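PDB 2CXX: probable GTP-binding protein EngB from Pyrococcus horikoshii, which binds guanine nucleotide, is probably a magnesium-dependent GTPase of the EngB family, and is thought to be needed for normal cell division and septation. Local coordinates for residues N130-D133 with K134-N137; Q139-I142 with N143-E147. All blocks are in the same frame, centred on the assembly; numbering follows the deposited sequence.

Interaction 1: N130-D133 with K134-N137; sequences NKLD and KIKN. With GDP (guanosine-5'-diphosphate), chain D.
Residues 130-133 form the NKxD motif, the guanine-recognition loop of P-loop GTPases, and here a short 3-10 turn folds it back against Lys134 and Ile135. Two backbone bonds make the turn. Lys134 N gives its hydrogen to Lys131 O at 2.8 Å, nearly straight at 165°, and Ile135 N gives one to Leu132 O at 3.0 Å. The turn puts Lys134 next to Lys131, and the two side chains run side by side on one face of the guanine, Lys131 over the rings and Lys134 over the amino group N2. Lys131 is extended beyond CG and lies along the base, from CG, 3.7 Å above GDP C6, to CE near the ribose O4'. Its ammonium group reaches Asp91 in a salt bridge and is also bonded to Asn11 O. Lys134 CD sits 3.6 Å from GDP N2. With an alanine in place of Lys131, the guanine rings would probably lose most of the aliphatic cover on this face, and Asp91 its charged mate. Asp133 meets the base at its N1 and N2 positions, with both oxygens close to the level of the rings. GDP N1 donates to Asp133 OD1 at 2.7 Å and 174°, and GDP N2 donates to OD2 at the same distance. The fork reads the guanine N1 and N2 hydrogens together. With chi1 at 55°, CG stands between the backbone N and the carbonyl carbon, and the carboxylate is presented to the N1 and N2 side of the base. Ser164 OG is a second partner of OD1. Asn130 ND2 comes within 3.1 Å of GDP N7, while ND2 is hydrogen-bonded to Val12 O and OD1 to Ala165 N. Ile135 CG1 packs on Lys131 O, and Ile135 CB touches Leu132 CD1 at 4.3 Å.

Interaction 2: Q139-I142 with N143-E147; sequences QEVI and NFLAE
The amides of Gln139 and Asn143, one helical turn apart on helix 138-149, meet with their planes 52° apart. Gln139 NE2 donates to Asn143 OD1 at 3.0 Å. The acceptor lies almost in the Gln139 amide plane, but the donor stands above the plane of the Asn143 carbonyl, and the bond is bent to 144°. Gln139 O approaches that same face of the Asn143 amide and lies 3.1 Å from CG. Gln139 gets there by a bend at chi2 (53°), which turns its amide forward along the helix, toward Asn143. The ring of Phe144 leads off from residues 139-142, on a different side of the helix. It makes a cation-pi contact with Lys100 and packs on Pro96 and Ile99 of helix 94-104.

The main chain follows the alpha-helical i to i+4 pattern. Asn143 N, Phe144 N, Leu145 N and Ala146 N bond in turn to the carbonyls of Gln139, Glu140, Val141 and Ile142. The bond from Leu145 N to Val141 O is 2.9 Å long and close to straight. Val141 CG1 and Leu145 CD1 lie alongside each other at 4.1 Å. Ile142, Leu145 and Ala146 cover Phe160 of strand 160-162, and Ile142 and Ala146 also touch Ile156. The helix is therefore amphipathic, with apolar residues turned to the fold and the two amides exposed. One bent bond between neutral, exposed groups is probably a modest clasp, so most of the hold probably comes from the backbone bonds and the apolar side.

How the interactions relate
Interaction 1 and interaction 2 follow each other along the chain, with centres 13 Å apart. The first is the guanine-binding loop, and the second spans most of the helix that follows it. Asn137, the last residue of interaction 1, joins them as the N-cap of helix 138-149: its OD1 accepts a hydrogen bond from Glu140 N. Apolar packing adds a second tie, with Ile135 CG2 at 3.7 Å from Val141 CG2. Interaction 1 touches the nucleotide. Interaction 2 stands back from it, with the side chain of Val141 about 13 Å from GDP. Interaction 2 belongs to the packing of the helix on strand 160-162 and helix 94-104.

Interaction 1: N130-D133 with K134-N137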
# COMPACT_ATOMS: atom_id res chain seq x y z
N ASN A 130 -4.22 7.20 -2.67
CA ASN A 130 -4.97 7.06 -3.89
C ASN A 130 -6.38 7.62 -3.79
O ASN A 130 -6.89 7.89 -2.70
CB ASN A 130 -5.01 5.58 -4.31
CG ASN A 130 -5.42 5.38 -5.77
OD1 ASN A 130 -5.08 6.19 -6.62
ND2 ASN A 130 -6.13 4.30 -6.08
N LYS A 131 -6.96 7.80 -4.97
CA LYS A 131 -8.32 8.32 -5.16
C LYS A 131 -8.36 9.81 -4.85
O LYS A 131 -9.35 10.36 -4.35
CB LYS A 131 -9.35 7.57 -4.32
CG LYS A 131 -9.25 6.03 -4.57
CD LYS A 131 -10.52 5.30 -4.11
CE LYS A 131 -10.45 3.75 -4.29
NZ LYS A 131 -11.62 3.12 -3.55
N LEU A 132 -7.28 10.47 -5.21
CA LEU A 132 -7.20 11.88 -4.94
C LEU A 132 -8.38 12.68 -5.51
O LEU A 132 -8.79 13.73 -4.96
CB LEU A 132 -5.89 12.40 -5.54
CG LEU A 132 -5.60 13.88 -5.44
CD1 LEU A 132 -5.75 14.33 -3.98
CD2 LEU A 132 -4.17 14.13 -5.97
N ASP A 133 -8.93 12.18 -6.61
CA ASP A 133 -10.05 12.83 -7.27
C ASP A 133 -11.32 12.86 -6.41
O ASP A 133 -12.26 13.60 -6.70
CB ASP A 133 -10.28 12.10 -8.61
CG ASP A 133 -10.48 10.61 -8.44
OD1 ASP A 133 -9.49 9.90 -8.14
OD2 ASP A 133 -11.62 10.14 -8.64
N LYS A 134 -11.35 12.11 -5.32
CA LYS A 134 -12.52 12.06 -4.42
C LYS A 134 -12.25 12.85 -3.15
O LYS A 134 -13.13 12.97 -2.28
CB LYS A 134 -12.77 10.58 -3.99
CG LYS A 134 -12.90 9.55 -5.14
CD LYS A 134 -13.16 8.11 -4.62
CE LYS A 134 -14.55 7.93 -4.08
NZ LYS A 134 -14.73 6.59 -3.34
N ILE A 135 -11.02 13.35 -3.00
CA ILE A 135 -10.61 14.03 -1.77
C ILE A 135 -10.65 15.54 -1.85
O ILE A 135 -9.91 16.14 -2.60
CB ILE A 135 -9.15 13.61 -1.37
CG1 ILE A 135 -9.06 12.06 -1.39
CG2 ILE A 135 -8.80 14.20 -0.01
CD1 ILE A 135 -7.69 11.49 -1.22
N LYS A 136 -11.53 16.15 -1.05
CA LYS A 136 -11.66 17.60 -1.02
C LYS A 136 -10.51 18.31 -0.31
O LYS A 136 -10.16 19.39 -0.73
CB LYS A 136 -12.98 18.02 -0.37
CG LYS A 136 -12.86 18.34 1.10
CD LYS A 136 -13.51 19.70 1.47
CE LYS A 136 -12.65 20.53 2.43
NZ LYS A 136 -11.68 21.45 1.72
N ASN A 137 -9.92 17.73 0.73
CA ASN A 137 -8.78 18.40 1.40
C ASN A 137 -7.66 17.39 1.60
O ASN A 137 -7.51 16.78 2.65
CB ASN A 137 -9.21 19.00 2.75
CG ASN A 137 -8.13 19.97 3.35
OD1 ASN A 137 -6.95 19.96 2.97
ND2 ASN A 137 -8.58 20.82 4.31
PB GDP D . -7.48 -3.30 -5.43
O1B GDP D . -8.49 -4.22 -4.84
O2B GDP D . -6.84 -2.37 -4.32
O3B GDP D . -6.56 -3.84 -6.50
O3A GDP D . -8.36 -2.24 -6.24
PA GDP D . -8.72 -1.92 -7.76
O1A GDP D . -7.51 -1.45 -8.47
O2A GDP D . -9.35 -3.19 -8.45
O5' GDP D . -9.67 -0.64 -7.67
C5' GDP D . -10.80 -0.91 -6.89
C4' GDP D . -11.90 0.11 -7.20
O4' GDP D . -11.38 1.50 -6.98
C3' GDP D . -12.39 0.17 -8.60
O3' GDP D . -13.77 0.26 -8.98
C2' GDP D . -11.43 1.15 -9.31
O2' GDP D . -12.11 1.75 -10.48
C1' GDP D . -11.45 2.26 -8.25
N9 GDP D . -10.28 3.15 -8.28
C8 GDP D . -8.91 2.81 -8.33
N7 GDP D . -8.20 3.88 -8.32
C5 GDP D . -9.02 4.97 -8.25
C6 GDP D . -8.83 6.39 -8.20
O6 GDP D . -7.75 6.88 -8.23
N1 GDP D . -9.95 7.22 -8.13
C2 GDP D . -11.21 6.69 -8.11
N2 GDP D . -12.28 7.55 -8.04
N3 GDP D . -11.41 5.38 -8.15
C4 GDP D . -10.35 4.50 -8.23

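Interaction 2: Q139-I142 with N143-E147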
# COMPACT_ATOMS: atom_id res chain seq x y z
N GLN A 139 -4.40 17.80 1.88
CA GLN A 139 -3.42 18.12 2.91
C GLN A 139 -3.88 17.68 4.28
O GLN A 139 -3.10 17.17 5.10
CB GLN A 139 -3.13 19.64 2.92
CG GLN A 139 -1.88 19.98 3.73
CD GLN A 139 -0.65 19.17 3.29
OE1 GLN A 139 -0.26 19.19 2.11
NE2 GLN A 139 -0.01 18.46 4.26
N GLU A 140 -5.17 17.88 4.53
CA GLU A 140 -5.76 17.49 5.79
C GLU A 140 -5.73 15.99 5.93
O GLU A 140 -5.45 15.49 7.01
CB GLU A 140 -7.22 18.00 5.88
CG GLU A 140 -8.00 17.52 7.09
CD GLU A 140 -9.50 17.90 6.97
OE1 GLU A 140 -10.32 17.43 7.80
OE2 GLU A 140 -9.86 18.68 6.04
N VAL A 141 -5.99 15.25 4.84
CA VAL A 141 -5.98 13.79 4.94
C VAL A 141 -4.55 13.29 5.27
O VAL A 141 -4.34 12.43 6.15
CB VAL A 141 -6.49 13.19 3.60
CG1 VAL A 141 -6.14 11.67 3.44
CG2 VAL A 141 -8.02 13.37 3.54
N ILE A 142 -3.59 13.81 4.53
CA ILE A 142 -2.20 13.42 4.72
C ILE A 142 -1.71 13.82 6.11
O ILE A 142 -0.96 13.07 6.73
CB ILE A 142 -1.34 14.05 3.60
CG1 ILE A 142 -1.68 13.32 2.28
CG2 ILE A 142 0.10 14.03 3.97
CD1 ILE A 142 -0.88 13.76 1.10
N ASN A 143 -2.16 14.94 6.65
CA ASN A 143 -1.70 15.31 7.98
C ASN A 143 -2.27 14.37 8.99
O ASN A 143 -1.60 14.02 9.97
CB ASN A 143 -2.11 16.73 8.37
CG ASN A 143 -1.32 17.78 7.62
OD1 ASN A 143 -0.25 17.50 7.07
ND2 ASN A 143 -1.80 19.00 7.63
N PHE A 144 -3.53 13.95 8.79
CA PHE A 144 -4.17 13.02 9.71
C PHE A 144 -3.45 11.67 9.69
O PHE A 144 -3.14 11.08 10.73
CB PHE A 144 -5.67 12.83 9.28
CG PHE A 144 -6.44 11.88 10.12
CD1 PHE A 144 -7.02 12.31 11.32
CD2 PHE A 144 -6.58 10.55 9.74
CE1 PHE A 144 -7.72 11.42 12.09
CE2 PHE A 144 -7.26 9.66 10.49
CZ PHE A 144 -7.85 10.07 11.68
N LEU A 145 -3.19 11.16 8.48
CA LEU A 145 -2.55 9.87 8.34
C LEU A 145 -1.14 9.94 8.91
O LEU A 145 -0.68 8.98 9.51
CB LEU A 145 -2.51 9.46 6.85
CG LEU A 145 -3.84 9.23 6.12
CD1 LEU A 145 -3.60 8.73 4.69
CD2 LEU A 145 -4.61 8.20 6.88
N ALA A 146 -0.45 11.06 8.73
CA ALA A 146 0.91 11.15 9.25
C ALA A 146 0.89 11.03 10.77
O ALA A 146 1.70 10.31 11.34
CB ALA A 146 1.58 12.47 8.80
N GLU A 147 -0.07 11.68 11.44
CA GLU A 147 -0.15 11.60 12.89
C GLU A 147 -0.51 10.14 13.32
O GLU A 147 0.08 9.62 14.26
CB GLU A 147 -1.22 12.61 13.35
CG GLU A 147 -1.20 13.03 14.82
CD GLU A 147 -1.84 12.06 15.73
OE1 GLU A 147 -2.84 11.45 15.32
OE2 GLU A 147 -1.37 11.91 16.88